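Local coordinates for tricorn protease (Thermoplasma acidophilum, PDB 1K32), which probably degrades peptides released by the proteasome as a serine protease, with beta propellers thought to gate access to its catalytic chamber, at residues A[18-23]-A[249-254]; A[265-270]-A[278-283]; A[23-28]-A[256-261]; A[28-33]-A[53-58]. One frame throughout, in Å; residues are numbered along the deposited sequence.

Contact 1 of 4, residues A[18-23]-A[249-254]; sequences LNPDIH and PRHLNT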
loop_
_atom_site.group_PDB
_atom_site.type_symbol
_atom_site.label_atom_id
_atom_site.label_comp_id
_atom_site.label_asym_id
_atom_site.label_seq_id
_atom_site.Cartn_x
_atom_site.Cartn_y
_atom_site.Cartn_z
ATOM N N LEU A 18 -0.428 -66.604 -19.436
ATOM C CA LEU A 18 0.845 -66.700 -18.731
ATOM C C LEU A 18 0.809 -67.273 -17.321
ATOM O O LEU A 18 -0.252 -67.486 -16.729
ATOM C CB LEU A 18 1.473 -65.303 -18.635
ATOM C CG LEU A 18 1.306 -64.354 -19.817
ATOM C CD1 LEU A 18 0.753 -63.033 -19.307
ATOM C CD2 LEU A 18 2.631 -64.162 -20.527
ATOM N N ASN A 19 2.010 -67.513 -16.811
ATOM C CA ASN A 19 2.256 -67.980 -15.451
ATOM C C ASN A 19 1.193 -68.904 -14.865
ATOM O O ASN A 19 0.370 -68.498 -14.061
ATOM C CB ASN A 19 2.465 -66.747 -14.568
ATOM C CG ASN A 19 3.591 -65.846 -15.096
ATOM O OD1 ASN A 19 3.763 -64.709 -14.661
ATOM N ND2 ASN A 19 4.364 -66.367 -16.036
ATOM N N PRO A 20 1.233 -70.179 -15.244
ATOM C CA PRO A 20 0.250 -71.136 -14.750
ATOM C C PRO A 20 0.732 -71.993 -13.585
ATOM O O PRO A 20 1.917 -72.058 -13.290
ATOM C CB PRO A 20 0.005 -71.979 -15.983
ATOM C CG PRO A 20 1.447 -72.177 -16.460
ATOM C CD PRO A 20 2.045 -70.782 -16.322
ATOM N N ASP A 21 -0.217 -72.658 -12.942
ATOM C CA ASP A 21 0.065 -73.580 -11.851
ATOM C C ASP A 21 -0.922 -74.699 -12.151
ATOM O O ASP A 21 -1.875 -74.501 -12.898
ATOM C CB ASP A 21 -0.227 -72.961 -10.481
ATOM C CG ASP A 21 0.290 -73.828 -9.317
ATOM O OD1 ASP A 21 0.064 -73.455 -8.141
ATOM O OD2 ASP A 21 0.924 -74.880 -9.574
ATOM N N ILE A 22 -0.708 -75.875 -11.591
ATOM C CA ILE A 22 -1.609 -76.970 -11.887
ATOM C C ILE A 22 -1.856 -77.834 -10.671
ATOM O O ILE A 22 -0.983 -77.988 -9.828
ATOM C CB ILE A 22 -1.038 -77.849 -13.020
ATOM C CG1 ILE A 22 -2.001 -78.998 -13.329
ATOM C CG2 ILE A 22 0.330 -78.380 -12.615
ATOM C CD1 ILE A 22 -1.637 -79.790 -14.561
ATOM N N HIS A 23 -3.067 -78.375 -10.588
ATOM C CA HIS A 23 -3.458 -79.270 -9.501
ATOM C C HIS A 23 -4.478 -80.235 -10.080
ATOM O O HIS A 23 -5.621 -79.863 -10.337
ATOM C CB HIS A 23 -4.082 -78.510 -8.332
ATOM C CG HIS A 23 -4.313 -79.363 -7.123
ATOM N ND1 HIS A 23 -3.315 -79.661 -6.221
ATOM C CD2 HIS A 23 -5.412 -80.032 -6.700
ATOM C CE1 HIS A 23 -3.787 -80.479 -5.297
ATOM N NE2 HIS A 23 -5.058 -80.720 -5.566
ATOM N N PRO A 249 10.429 -71.164 -22.715
ATOM C CA PRO A 249 9.437 -71.682 -21.771
ATOM C C PRO A 249 9.604 -70.868 -20.478
ATOM O O PRO A 249 10.699 -70.379 -20.178
ATOM C CB PRO A 249 9.854 -73.142 -21.605
ATOM C CG PRO A 249 11.361 -73.051 -21.671
ATOM C CD PRO A 249 11.556 -72.106 -22.864
ATOM N N ARG A 250 8.528 -70.712 -19.717
ATOM C CA ARG A 250 8.610 -69.926 -18.490
ATOM C C ARG A 250 7.684 -70.417 -17.400
ATOM O O ARG A 250 6.643 -71.029 -17.665
ATOM C CB ARG A 250 8.194 -68.465 -18.739
ATOM C CG ARG A 250 8.976 -67.686 -19.766
ATOM C CD ARG A 250 10.397 -67.419 -19.312
ATOM N NE ARG A 250 11.127 -66.747 -20.373
ATOM C CZ ARG A 250 12.436 -66.551 -20.377
ATOM N NH1 ARG A 250 12.993 -65.927 -21.405
ATOM N NH2 ARG A 250 13.178 -66.980 -19.360
ATOM N N HIS A 251 8.078 -70.123 -16.164
ATOM C CA HIS A 251 7.217 -70.397 -15.032
ATOM C C HIS A 251 6.770 -71.844 -14.835
ATOM O O HIS A 251 5.584 -72.122 -14.924
ATOM C CB HIS A 251 5.985 -69.497 -15.207
ATOM C CG HIS A 251 5.266 -69.165 -13.936
ATOM N ND1 HIS A 251 5.687 -68.168 -13.082
ATOM C CD2 HIS A 251 4.113 -69.647 -13.415
ATOM C CE1 HIS A 251 4.819 -68.046 -12.092
ATOM N NE2 HIS A 251 3.855 -68.932 -12.271
ATOM N N LEU A 252 7.695 -72.767 -14.584
ATOM C CA LEU A 252 7.301 -74.160 -14.335
ATOM C C LEU A 252 6.584 -74.272 -12.983
ATOM O O LEU A 252 6.939 -73.595 -12.027
ATOM C CB LEU A 252 8.522 -75.085 -14.261
ATOM C CG LEU A 252 9.466 -75.221 -15.446
ATOM C CD1 LEU A 252 10.420 -76.358 -15.145
ATOM C CD2 LEU A 252 8.685 -75.496 -16.728
ATOM N N ASN A 253 5.580 -75.131 -12.913
ATOM C CA ASN A 253 4.857 -75.366 -11.671
ATOM C C ASN A 253 4.374 -76.806 -11.733
ATOM O O ASN A 253 4.196 -77.351 -12.829
ATOM C CB ASN A 253 3.693 -74.380 -11.513
ATOM C CG ASN A 253 4.056 -73.194 -10.621
ATOM O OD1 ASN A 253 3.633 -72.068 -10.861
ATOM N ND2 ASN A 253 4.837 -73.454 -9.579
ATOM N N THR A 254 4.181 -77.426 -10.572
ATOM C CA THR A 254 3.759 -78.816 -10.539
ATOM C C THR A 254 2.845 -79.199 -9.376
ATOM O O THR A 254 2.816 -78.540 -8.340
ATOM C CB THR A 254 4.991 -79.742 -10.492
ATOM O OG1 THR A 254 4.577 -81.106 -10.603
ATOM C CG2 THR A 254 5.735 -79.558 -9.178
HETATM O O HOH W 1 1.285 -69.179 -11.326
HETATM O O HOH W 2 2.319 -76.076 -7.513
#
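H251 lays its imidazole ring against N19, whose CB stands almost exactly over the ring centre. The CH-pi contact measures 3.5 Å from N19 CB to the centroid of the H251 ring, only 10° off the ring normal. Beyond CB the N19 amide continues over the ring, the two planes nearly parallel and stacked. H251 CG is anti to its backbone N (chi1 -155°), which carries the ring across to strand 18-23 and turns its edge to the backbone: P20 O lies in the ring plane, 3.3 Å from H251 CD2. A water, also in that plane, lies within hydrogen-bonding distance of both H251 NE2 (2.7 Å) and N19 O.

Further along, the side chains of D21 and N253 cross at about a right angle, with D21 OD2 3.4 Å from N253 CB. D21 OD2 accepts from I22 N at 2.8 Å, met from above the carboxylate plane, and from a second water that also donates to T254 O, 2.6 Å from the water to T254 O. D21 OD1 is taken by F60 N of the next sheet. I22 CG2 rests 4.0 Å from T254 CA.

The strands run nearly parallel, 11° between their directions, and are the first strands of the first and last sheets of the amino-terminal six-bladed propeller. The ring of blades therefore closes here without an exchanged strand, through a stacked histidine, buried side chains and two bridging waters: the polar edges of H251 and D21 reach the opposite strand through water.

Contact 2 of 4, residues A[265-270]-A[278-283]; sequences GSIYIF and EKIEIG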
loop_
_atom_site.group_PDB
_atom_site.type_symbol
_atom_site.label_atom_id
_atom_site.label_comp_id
_atom_site.label_asym_id
_atom_site.label_seq_id
_atom_site.Cartn_x
_atom_site.Cartn_y
_atom_site.Cartn_z
ATOM N N GLY A 265 2.700 -67.156 -25.145
ATOM C CA GLY A 265 1.289 -66.843 -25.001
ATOM C C GLY A 265 0.361 -68.025 -24.785
ATOM O O GLY A 265 -0.834 -67.830 -24.607
ATOM N N SER A 266 0.888 -69.247 -24.811
ATOM C CA SER A 266 0.055 -70.429 -24.594
ATOM C C SER A 266 0.479 -71.183 -23.341
ATOM O O SER A 266 1.581 -70.995 -22.824
ATOM C CB SER A 266 0.119 -71.376 -25.796
ATOM O OG SER A 266 -0.655 -70.893 -26.887
ATOM N N ILE A 267 -0.415 -72.035 -22.862
ATOM C CA ILE A 267 -0.180 -72.840 -21.673
ATOM C C ILE A 267 0.057 -74.285 -22.113
ATOM O O ILE A 267 -0.728 -74.842 -22.880
ATOM C CB ILE A 267 -1.408 -72.811 -20.731
ATOM C CG1 ILE A 267 -1.763 -71.366 -20.362
ATOM C CG2 ILE A 267 -1.141 -73.667 -19.501
ATOM C CD1 ILE A 267 -0.641 -70.580 -19.717
ATOM N N TYR A 268 1.131 -74.884 -21.617
ATOM C CA TYR A 268 1.469 -76.253 -21.971
ATOM C C TYR A 268 1.669 -77.148 -20.750
ATOM O O TYR A 268 1.914 -76.665 -19.648
ATOM C CB TYR A 268 2.757 -76.291 -22.779
ATOM C CG TYR A 268 2.731 -75.583 -24.120
ATOM C CD1 TYR A 268 2.897 -74.204 -24.214
ATOM C CD2 TYR A 268 2.619 -76.311 -25.300
ATOM C CE1 TYR A 268 2.967 -73.568 -25.469
ATOM C CE2 TYR A 268 2.686 -75.688 -26.550
ATOM C CZ TYR A 268 2.865 -74.327 -26.628
ATOM O OH TYR A 268 2.980 -73.737 -27.866
ATOM N N ILE A 269 1.584 -78.456 -20.973
ATOM C CA ILE A 269 1.793 -79.437 -19.918
ATOM C C ILE A 269 2.912 -80.385 -20.328
ATOM O O ILE A 269 2.932 -80.888 -21.451
ATOM C CB ILE A 269 0.545 -80.308 -19.655
ATOM C CG1 ILE A 269 -0.597 -79.461 -19.098
ATOM C CG2 ILE A 269 0.905 -81.430 -18.689
ATOM C CD1 ILE A 269 -1.838 -80.275 -18.751
ATOM N N PHE A 270 3.844 -80.618 -19.414
ATOM C CA PHE A 270 4.940 -81.540 -19.660
ATOM C C PHE A 270 4.773 -82.730 -18.717
ATOM O O PHE A 270 4.732 -82.560 -17.491
ATOM C CB PHE A 270 6.285 -80.866 -19.393
ATOM C CG PHE A 270 7.452 -81.815 -19.427
ATOM C CD1 PHE A 270 7.778 -82.495 -20.593
ATOM C CD2 PHE A 270 8.215 -82.040 -18.287
ATOM C CE1 PHE A 270 8.847 -83.386 -20.620
ATOM C CE2 PHE A 270 9.288 -82.932 -18.307
ATOM C CZ PHE A 270 9.601 -83.604 -19.476
ATOM N N GLU A 278 2.047 -81.335 -24.217
ATOM C CA GLU A 278 0.755 -81.040 -24.813
ATOM C C GLU A 278 0.311 -79.605 -24.569
ATOM O O GLU A 278 0.407 -79.074 -23.454
ATOM C CB GLU A 278 -0.317 -82.003 -24.286
ATOM C CG GLU A 278 -0.503 -82.010 -22.773
ATOM C CD GLU A 278 -1.679 -82.879 -22.328
ATOM O OE1 GLU A 278 -1.952 -82.954 -21.105
ATOM O OE2 GLU A 278 -2.334 -83.486 -23.204
ATOM N N LYS A 279 -0.172 -78.981 -25.634
ATOM C CA LYS A 279 -0.655 -77.619 -25.562
ATOM C C LYS A 279 -2.104 -77.672 -25.108
ATOM O O LYS A 279 -2.892 -78.463 -25.622
ATOM C CB LYS A 279 -0.571 -76.960 -26.933
ATOM C CG LYS A 279 -1.147 -75.566 -26.966
ATOM C CD LYS A 279 -1.062 -74.978 -28.356
ATOM C CE LYS A 279 -1.703 -73.612 -28.397
ATOM N NZ LYS A 279 -3.121 -73.672 -27.978
ATOM N N ILE A 280 -2.452 -76.849 -24.128
ATOM C CA ILE A 280 -3.819 -76.822 -23.644
ATOM C C ILE A 280 -4.614 -75.859 -24.520
ATOM O O ILE A 280 -4.186 -74.729 -24.769
ATOM C CB ILE A 280 -3.873 -76.357 -22.192
ATOM C CG1 ILE A 280 -2.884 -77.175 -21.369
ATOM C CG2 ILE A 280 -5.275 -76.539 -21.633
ATOM C CD1 ILE A 280 -2.566 -76.546 -20.049
ATOM N N GLU A 281 -5.762 -76.328 -24.997
ATOM C CA GLU A 281 -6.628 -75.525 -25.850
ATOM C C GLU A 281 -7.584 -74.720 -24.992
ATOM O O GLU A 281 -8.539 -75.266 -24.436
ATOM C CB GLU A 281 -7.422 -76.432 -26.794
ATOM C CG GLU A 281 -6.551 -77.266 -27.700
ATOM C CD GLU A 281 -5.707 -76.416 -28.631
ATOM O OE1 GLU A 281 -4.796 -76.968 -29.289
ATOM O OE2 GLU A 281 -5.959 -75.195 -28.708
ATOM N N ILE A 282 -7.331 -73.417 -24.886
ATOM C CA ILE A 282 -8.182 -72.560 -24.071
ATOM C C ILE A 282 -9.094 -71.645 -24.878
ATOM O O ILE A 282 -10.252 -71.466 -24.519
ATOM C CB ILE A 282 -7.337 -71.733 -23.089
ATOM C CG1 ILE A 282 -6.620 -72.686 -22.128
ATOM C CG2 ILE A 282 -8.218 -70.764 -22.316
ATOM C CD1 ILE A 282 -5.734 -72.004 -21.111
ATOM N N GLY A 283 -8.591 -71.069 -25.963
ATOM C CA GLY A 283 -9.440 -70.205 -26.771
ATOM C C GLY A 283 -9.603 -68.766 -26.301
ATOM O O GLY A 283 -8.995 -68.353 -25.309
HETATM O O HOH W 3 -2.729 -72.352 -24.475
#
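The Y268 ring lies beneath the aliphatic part of K279 in the beta hairpin of strands 266-270 and 277-279, the outer half of the last blade of the six-bladed propeller. The two side chains slant across one another: K279 CG sits over the ring face, 4.3 Å from the centroid of the Y268 ring and 27° off the normal, while K279 CB meets Y268 CE2 at 3.5 Å. K279 stays extended until its last torsion, where it bends, bringing CE to S266 OG and NZ to a salt bridge with E281 OE2, its hydrogen bond weak. The ring of F261, in the strand alongside, lies nearly parallel to that of Y268.

I269 and E278, on the other face, run side by side and point the same way. E278 OE1 passes I269 CD1 at 3.6 Å on its way to a salt bridge with R258. I280 then crosses I269 at about a right angle, its CD1 lodged between I267 CG2 (3.3 Å, tighter than usual contact) and I269 CG1 (3.6 Å). These isoleucines also meet I27 and F29 of the first blade, so the hairpin helps cover the seam between the blades.

The backbones are held by reciprocal bonds between I269 and E278, and by I280 N to I267 O. Past that bond the chains part, and one water bridges them, accepting from I267 N at 2.8 Å and donating to I280 O at 2.8 Å.

Contact 3 of 4, residues A[23-28]-A[256-261]; sequences HGDRII and GRRILF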
loop_
_atom_site.group_PDB
_atom_site.type_symbol
_atom_site.label_atom_id
_atom_site.label_comp_id
_atom_site.label_asym_id
_atom_site.label_seq_id
_atom_site.Cartn_x
_atom_site.Cartn_y
_atom_site.Cartn_z
ATOM N N HIS A 23 -3.067 -78.375 -10.588
ATOM C CA HIS A 23 -3.458 -79.270 -9.501
ATOM C C HIS A 23 -4.478 -80.235 -10.080
ATOM O O HIS A 23 -5.621 -79.863 -10.337
ATOM C CB HIS A 23 -4.082 -78.510 -8.332
ATOM C CG HIS A 23 -4.313 -79.363 -7.123
ATOM N ND1 HIS A 23 -3.315 -79.661 -6.221
ATOM C CD2 HIS A 23 -5.412 -80.032 -6.700
ATOM C CE1 HIS A 23 -3.787 -80.479 -5.297
ATOM N NE2 HIS A 23 -5.058 -80.720 -5.566
ATOM N N GLY A 24 -4.053 -81.474 -10.296
ATOM C CA GLY A 24 -4.942 -82.473 -10.867
ATOM C C GLY A 24 -5.357 -82.098 -12.279
ATOM O O GLY A 24 -4.522 -81.989 -13.177
ATOM N N ASP A 25 -6.655 -81.906 -12.476
ATOM C CA ASP A 25 -7.181 -81.530 -13.780
ATOM C C ASP A 25 -7.492 -80.047 -13.838
ATOM O O ASP A 25 -8.147 -79.588 -14.777
ATOM C CB ASP A 25 -8.461 -82.304 -14.091
ATOM C CG ASP A 25 -8.199 -83.758 -14.384
ATOM O OD1 ASP A 25 -7.318 -84.023 -15.228
ATOM O OD2 ASP A 25 -8.870 -84.625 -13.778
ATOM N N ARG A 26 -7.037 -79.304 -12.835
ATOM C CA ARG A 26 -7.297 -77.873 -12.809
ATOM C C ARG A 26 -6.014 -77.103 -13.038
ATOM O O ARG A 26 -4.974 -77.417 -12.472
ATOM C CB ARG A 26 -7.915 -77.438 -11.470
ATOM C CG ARG A 26 -9.141 -78.237 -11.052
ATOM C CD ARG A 26 -10.120 -77.399 -10.233
ATOM N NE ARG A 26 -9.523 -76.751 -9.061
ATOM C CZ ARG A 26 -8.985 -77.395 -8.029
ATOM N NH1 ARG A 26 -8.481 -76.711 -7.017
ATOM N NH2 ARG A 26 -8.934 -78.720 -8.012
ATOM N N ILE A 27 -6.106 -76.095 -13.892
ATOM C CA ILE A 27 -4.974 -75.245 -14.213
ATOM C C ILE A 27 -5.390 -73.803 -14.062
ATOM O O ILE A 27 -6.412 -73.401 -14.604
ATOM C CB ILE A 27 -4.524 -75.453 -15.657
ATOM C CG1 ILE A 27 -3.763 -76.770 -15.766
ATOM C CG2 ILE A 27 -3.699 -74.279 -16.117
ATOM C CD1 ILE A 27 -3.430 -77.156 -17.187
ATOM N N ILE A 28 -4.617 -73.034 -13.302
ATOM C CA ILE A 28 -4.903 -71.615 -13.137
ATOM C C ILE A 28 -3.816 -70.863 -13.896
ATOM O O ILE A 28 -2.698 -71.361 -14.063
ATOM C CB ILE A 28 -4.936 -71.179 -11.639
ATOM C CG1 ILE A 28 -3.657 -71.587 -10.908
ATOM C CG2 ILE A 28 -6.160 -71.777 -10.978
ATOM C CD1 ILE A 28 -3.628 -71.152 -9.417
ATOM N N GLY A 256 3.090 -82.325 -8.420
ATOM C CA GLY A 256 3.800 -83.518 -8.004
ATOM C C GLY A 256 3.765 -84.614 -9.049
ATOM O O GLY A 256 4.516 -85.585 -8.971
ATOM N N ARG A 257 2.900 -84.465 -10.044
ATOM C CA ARG A 257 2.802 -85.475 -11.080
ATOM C C ARG A 257 3.126 -84.890 -12.449
ATOM O O ARG A 257 3.972 -85.412 -13.164
ATOM C CB ARG A 257 1.396 -86.087 -11.071
ATOM N N ARG A 258 2.452 -83.802 -12.805
ATOM C CA ARG A 258 2.675 -83.147 -14.086
ATOM C C ARG A 258 3.260 -81.738 -13.927
ATOM O O ARG A 258 3.137 -81.112 -12.873
ATOM C CB ARG A 258 1.359 -83.068 -14.856
ATOM C CG ARG A 258 0.706 -84.414 -15.047
ATOM C CD ARG A 258 -0.794 -84.257 -15.104
ATOM N NE ARG A 258 -1.285 -84.066 -16.458
ATOM C CZ ARG A 258 -2.530 -83.717 -16.746
ATOM N NH1 ARG A 258 -2.905 -83.574 -18.008
ATOM N NH2 ARG A 258 -3.393 -83.491 -15.769
ATOM N N ILE A 259 3.899 -81.245 -14.985
ATOM C CA ILE A 259 4.489 -79.911 -14.961
ATOM C C ILE A 259 3.799 -79.003 -15.967
ATOM O O ILE A 259 3.631 -79.354 -17.130
ATOM C CB ILE A 259 6.001 -79.935 -15.274
ATOM C CG1 ILE A 259 6.749 -80.708 -14.186
ATOM C CG2 ILE A 259 6.543 -78.508 -15.341
ATOM C CD1 ILE A 259 8.214 -80.831 -14.443
ATOM N N LEU A 260 3.399 -77.831 -15.493
ATOM C CA LEU A 260 2.719 -76.843 -16.310
ATOM C C LEU A 260 3.653 -75.653 -16.548
ATOM O O LEU A 260 4.449 -75.303 -15.679
ATOM C CB LEU A 260 1.471 -76.380 -15.567
ATOM C CG LEU A 260 0.533 -75.430 -16.292
ATOM C CD1 LEU A 260 -0.011 -76.088 -17.525
ATOM C CD2 LEU A 260 -0.596 -75.049 -15.350
ATOM N N PHE A 261 3.554 -75.026 -17.719
ATOM C CA PHE A 261 4.403 -73.880 -18.027
ATOM C C PHE A 261 3.809 -73.013 -19.144
ATOM O O PHE A 261 2.875 -73.412 -19.826
ATOM C CB PHE A 261 5.829 -74.355 -18.391
ATOM C CG PHE A 261 5.928 -75.085 -19.713
ATOM C CD1 PHE A 261 6.147 -74.386 -20.903
ATOM C CD2 PHE A 261 5.793 -76.475 -19.769
ATOM C CE1 PHE A 261 6.231 -75.066 -22.136
ATOM C CE2 PHE A 261 5.874 -77.162 -20.987
ATOM C CZ PHE A 261 6.092 -76.461 -22.171
#
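A type II' beta turn from H23 to R26, linking the two innermost strands of the propeller's first blade, here faces the corresponding connection of the last blade. G24, with phi +64°, occupies the second position of the turn, and its carbonyl is directed at R258. The R258 chain, bent at chi3 (91°), brings NH2 to 3.2 Å from G24 O, which lies at the guanidinium edge, near its plane. D25 is looser: its OD1 stands 4.0 Å from R258 NH2 in a long salt bridge, the carboxylate and guanidinium planes turned 80° apart, so the two groups do not pair edge to edge. R258 NH1 has a second carboxylate in E278, and the turn is tied to the last blade by G24 N, which bonds to D255.

Deeper between the sheets, I27 and L260 cross at a slant. L260 turns CG away from its own amide nitrogen, and both methyl groups fork onto the isoleucine: CD2 reaches I27 CG2 at 3.3 Å, a tight approach, and CD1 meets I27 CD1 at 3.6 Å. I22, I269 and I280 also touch both residues.

The seam thus has two layers, a buried hydrocarbon one and a polar one at the rim of the propeller. With D25 and E278 both near R258, its positive charge is probably well compensated, though the long reach to D25 suggests that the ion pair adds only modestly to what the buried pair provides.

Contact 4 of 4, residues A[28-33]-A[53-58]; sequences IFVCCD and GVINNA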
loop_
_atom_site.group_PDB
_atom_site.type_symbol
_atom_site.label_atom_id
_atom_site.label_comp_id
_atom_site.label_asym_id
_atom_site.label_seq_id
_atom_site.Cartn_x
_atom_site.Cartn_y
_atom_site.Cartn_z
ATOM N N ILE A 28 -4.617 -73.034 -13.302
ATOM C CA ILE A 28 -4.903 -71.615 -13.137
ATOM C C ILE A 28 -3.816 -70.863 -13.896
ATOM O O ILE A 28 -2.698 -71.361 -14.063
ATOM C CB ILE A 28 -4.936 -71.179 -11.639
ATOM C CG1 ILE A 28 -3.657 -71.587 -10.908
ATOM C CG2 ILE A 28 -6.160 -71.777 -10.978
ATOM C CD1 ILE A 28 -3.628 -71.152 -9.417
ATOM N N PHE A 29 -4.149 -69.676 -14.378
ATOM C CA PHE A 29 -3.204 -68.893 -15.144
ATOM C C PHE A 29 -3.684 -67.458 -15.184
ATOM O O PHE A 29 -4.807 -67.159 -14.787
ATOM C CB PHE A 29 -3.091 -69.465 -16.576
ATOM C CG PHE A 29 -4.396 -69.485 -17.328
ATOM C CD1 PHE A 29 -4.846 -68.350 -18.007
ATOM C CD2 PHE A 29 -5.212 -70.614 -17.299
ATOM C CE1 PHE A 29 -6.091 -68.337 -18.638
ATOM C CE2 PHE A 29 -6.464 -70.612 -17.929
ATOM C CZ PHE A 29 -6.903 -69.467 -18.598
ATOM N N VAL A 30 -2.817 -66.572 -15.665
ATOM C CA VAL A 30 -3.154 -65.167 -15.755
ATOM C C VAL A 30 -3.500 -64.799 -17.188
ATOM O O VAL A 30 -2.877 -65.279 -18.139
ATOM C CB VAL A 30 -1.982 -64.268 -15.283
ATOM C CG1 VAL A 30 -2.352 -62.812 -15.490
ATOM C CG2 VAL A 30 -1.664 -64.529 -13.788
ATOM N N CYS A 31 -4.520 -63.964 -17.329
ATOM C CA CYS A 31 -4.965 -63.476 -18.628
ATOM C C CYS A 31 -5.585 -62.123 -18.351
ATOM O O CYS A 31 -6.490 -62.020 -17.515
ATOM C CB CYS A 31 -6.011 -64.415 -19.249
ATOM S SG CYS A 31 -6.711 -63.790 -20.795
ATOM N N CYS A 32 -5.103 -61.097 -19.049
ATOM C CA CYS A 32 -5.575 -59.728 -18.865
ATOM C C CYS A 32 -5.390 -59.271 -17.406
ATOM O O CYS A 32 -6.246 -58.584 -16.840
ATOM C CB CYS A 32 -7.050 -59.586 -19.274
ATOM S SG CYS A 32 -7.406 -59.786 -21.043
ATOM N N ASP A 33 -4.268 -59.669 -16.809
ATOM C CA ASP A 33 -3.926 -59.288 -15.436
ATOM C C ASP A 33 -4.799 -59.940 -14.361
ATOM O O ASP A 33 -4.582 -59.731 -13.175
ATOM C CB ASP A 33 -4.012 -57.766 -15.283
ATOM C CG ASP A 33 -3.271 -57.019 -16.377
ATOM O OD1 ASP A 33 -3.394 -55.778 -16.421
ATOM O OD2 ASP A 33 -2.566 -57.662 -17.186
ATOM N N GLY A 53 -5.763 -55.648 -9.153
ATOM C CA GLY A 53 -4.563 -54.959 -9.557
ATOM C C GLY A 53 -3.966 -55.960 -10.524
ATOM O O GLY A 53 -4.688 -56.835 -11.004
ATOM N N VAL A 54 -2.672 -55.876 -10.797
ATOM C CA VAL A 54 -2.059 -56.809 -11.743
ATOM C C VAL A 54 -1.462 -58.060 -11.110
ATOM O O VAL A 54 -0.454 -57.986 -10.415
ATOM C CB VAL A 54 -0.941 -56.132 -12.564
ATOM C CG1 VAL A 54 -0.314 -57.145 -13.508
ATOM C CG2 VAL A 54 -1.511 -54.948 -13.337
ATOM N N ILE A 55 -2.077 -59.208 -11.383
ATOM C CA ILE A 55 -1.590 -60.481 -10.864
ATOM C C ILE A 55 -0.527 -61.082 -11.799
ATOM O O ILE A 55 -0.723 -61.151 -13.013
ATOM C CB ILE A 55 -2.742 -61.475 -10.708
ATOM C CG1 ILE A 55 -3.799 -60.883 -9.765
ATOM C CG2 ILE A 55 -2.207 -62.814 -10.211
ATOM C CD1 ILE A 55 -5.109 -61.664 -9.721
ATOM N N ASN A 56 0.603 -61.504 -11.231
ATOM C CA ASN A 56 1.674 -62.098 -12.034
ATOM C C ASN A 56 2.024 -63.514 -11.577
ATOM O O ASN A 56 2.774 -64.218 -12.253
ATOM C CB ASN A 56 2.937 -61.225 -11.988
ATOM C CG ASN A 56 3.716 -61.404 -10.704
ATOM O OD1 ASN A 56 4.804 -62.000 -10.692
ATOM N ND2 ASN A 56 3.160 -60.911 -9.611
ATOM N N ASN A 57 1.491 -63.923 -10.429
ATOM C CA ASN A 57 1.757 -65.253 -9.887
ATOM C C ASN A 57 0.589 -65.730 -9.030
ATOM O O ASN A 57 -0.054 -64.938 -8.357
ATOM C CB ASN A 57 3.042 -65.247 -9.055
ATOM C CG ASN A 57 3.570 -66.654 -8.783
ATOM O OD1 ASN A 57 3.415 -67.540 -9.609
ATOM N ND2 ASN A 57 4.213 -66.856 -7.623
ATOM N N ALA A 58 0.316 -67.029 -9.081
ATOM C CA ALA A 58 -0.776 -67.639 -8.313
ATOM C C ALA A 58 -0.376 -69.082 -8.070
ATOM O O ALA A 58 -0.031 -69.794 -9.015
ATOM C CB ALA A 58 -2.084 -67.584 -9.094
#
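V30 and I55 pack between the first and second blades of the six-bladed propeller, where the axes of the two short strands 28-31 and 54-58, one from each sheet, approach to 7.2 Å and run 167° apart in direction. They are stacked blades rather than neighbours in one sheet, and side chains meet across the gap.

Apolar contacts come first. V30 and I55 slant across one another, with V30 CG2 4.0 Å from I55 CG2. Toward the far end, I28 sends CD1 to A58 CB at 3.9 Å; its CG1 stands between the backbone N and the carbonyl carbon (chi1 53°), which tips the extended chain down onto the second sheet.

Polar contacts gather where strand 28-31 has ended. I55 N donates to D33 O at 3.1 Å, nearly straight. This backbone bond joins the blades directly. V54 presses both methyls against the D33 carboxylate, CG2 being 3.7 Å from D33 OD1. The carboxylate itself is engaged outside the propeller, OD2 bonding to T701 OG1, while Y703 of helix 702-714 touches both D33 and V54. This turn of the first blade is thus tied to the region of helix 702-714.

One polar group is less well served. I55 O, buried by the contact and without a hydrogen-bond partner in the model, is covered by the methyls of V30, with CG1 at 3.4 Å and CG2 at 3.6 Å.

In the fold
Contacts 1, 2 and 3 belong to the closing seam of the six-bladed propeller, where its first and last blades meet, and contact 4 to the adjoining first-to-second-blade interface. Contacts 1 and 3 are closest, their centres about 8 Å apart. N253 O of contact 1 and L260 N of contact 3, 2.8 Å apart, probably form a hydrogen bond. Contact 2 lies about 11 Å from each of them, its isoleucines extending the same hydrophobic layer outward. Contact 4 is centred about 12 Å from contact 1, joined by L18 O to V30 N at 2.9 Å, and shares I28 with contact 3. All lie in the propeller, and none is at a catalytic site identified here.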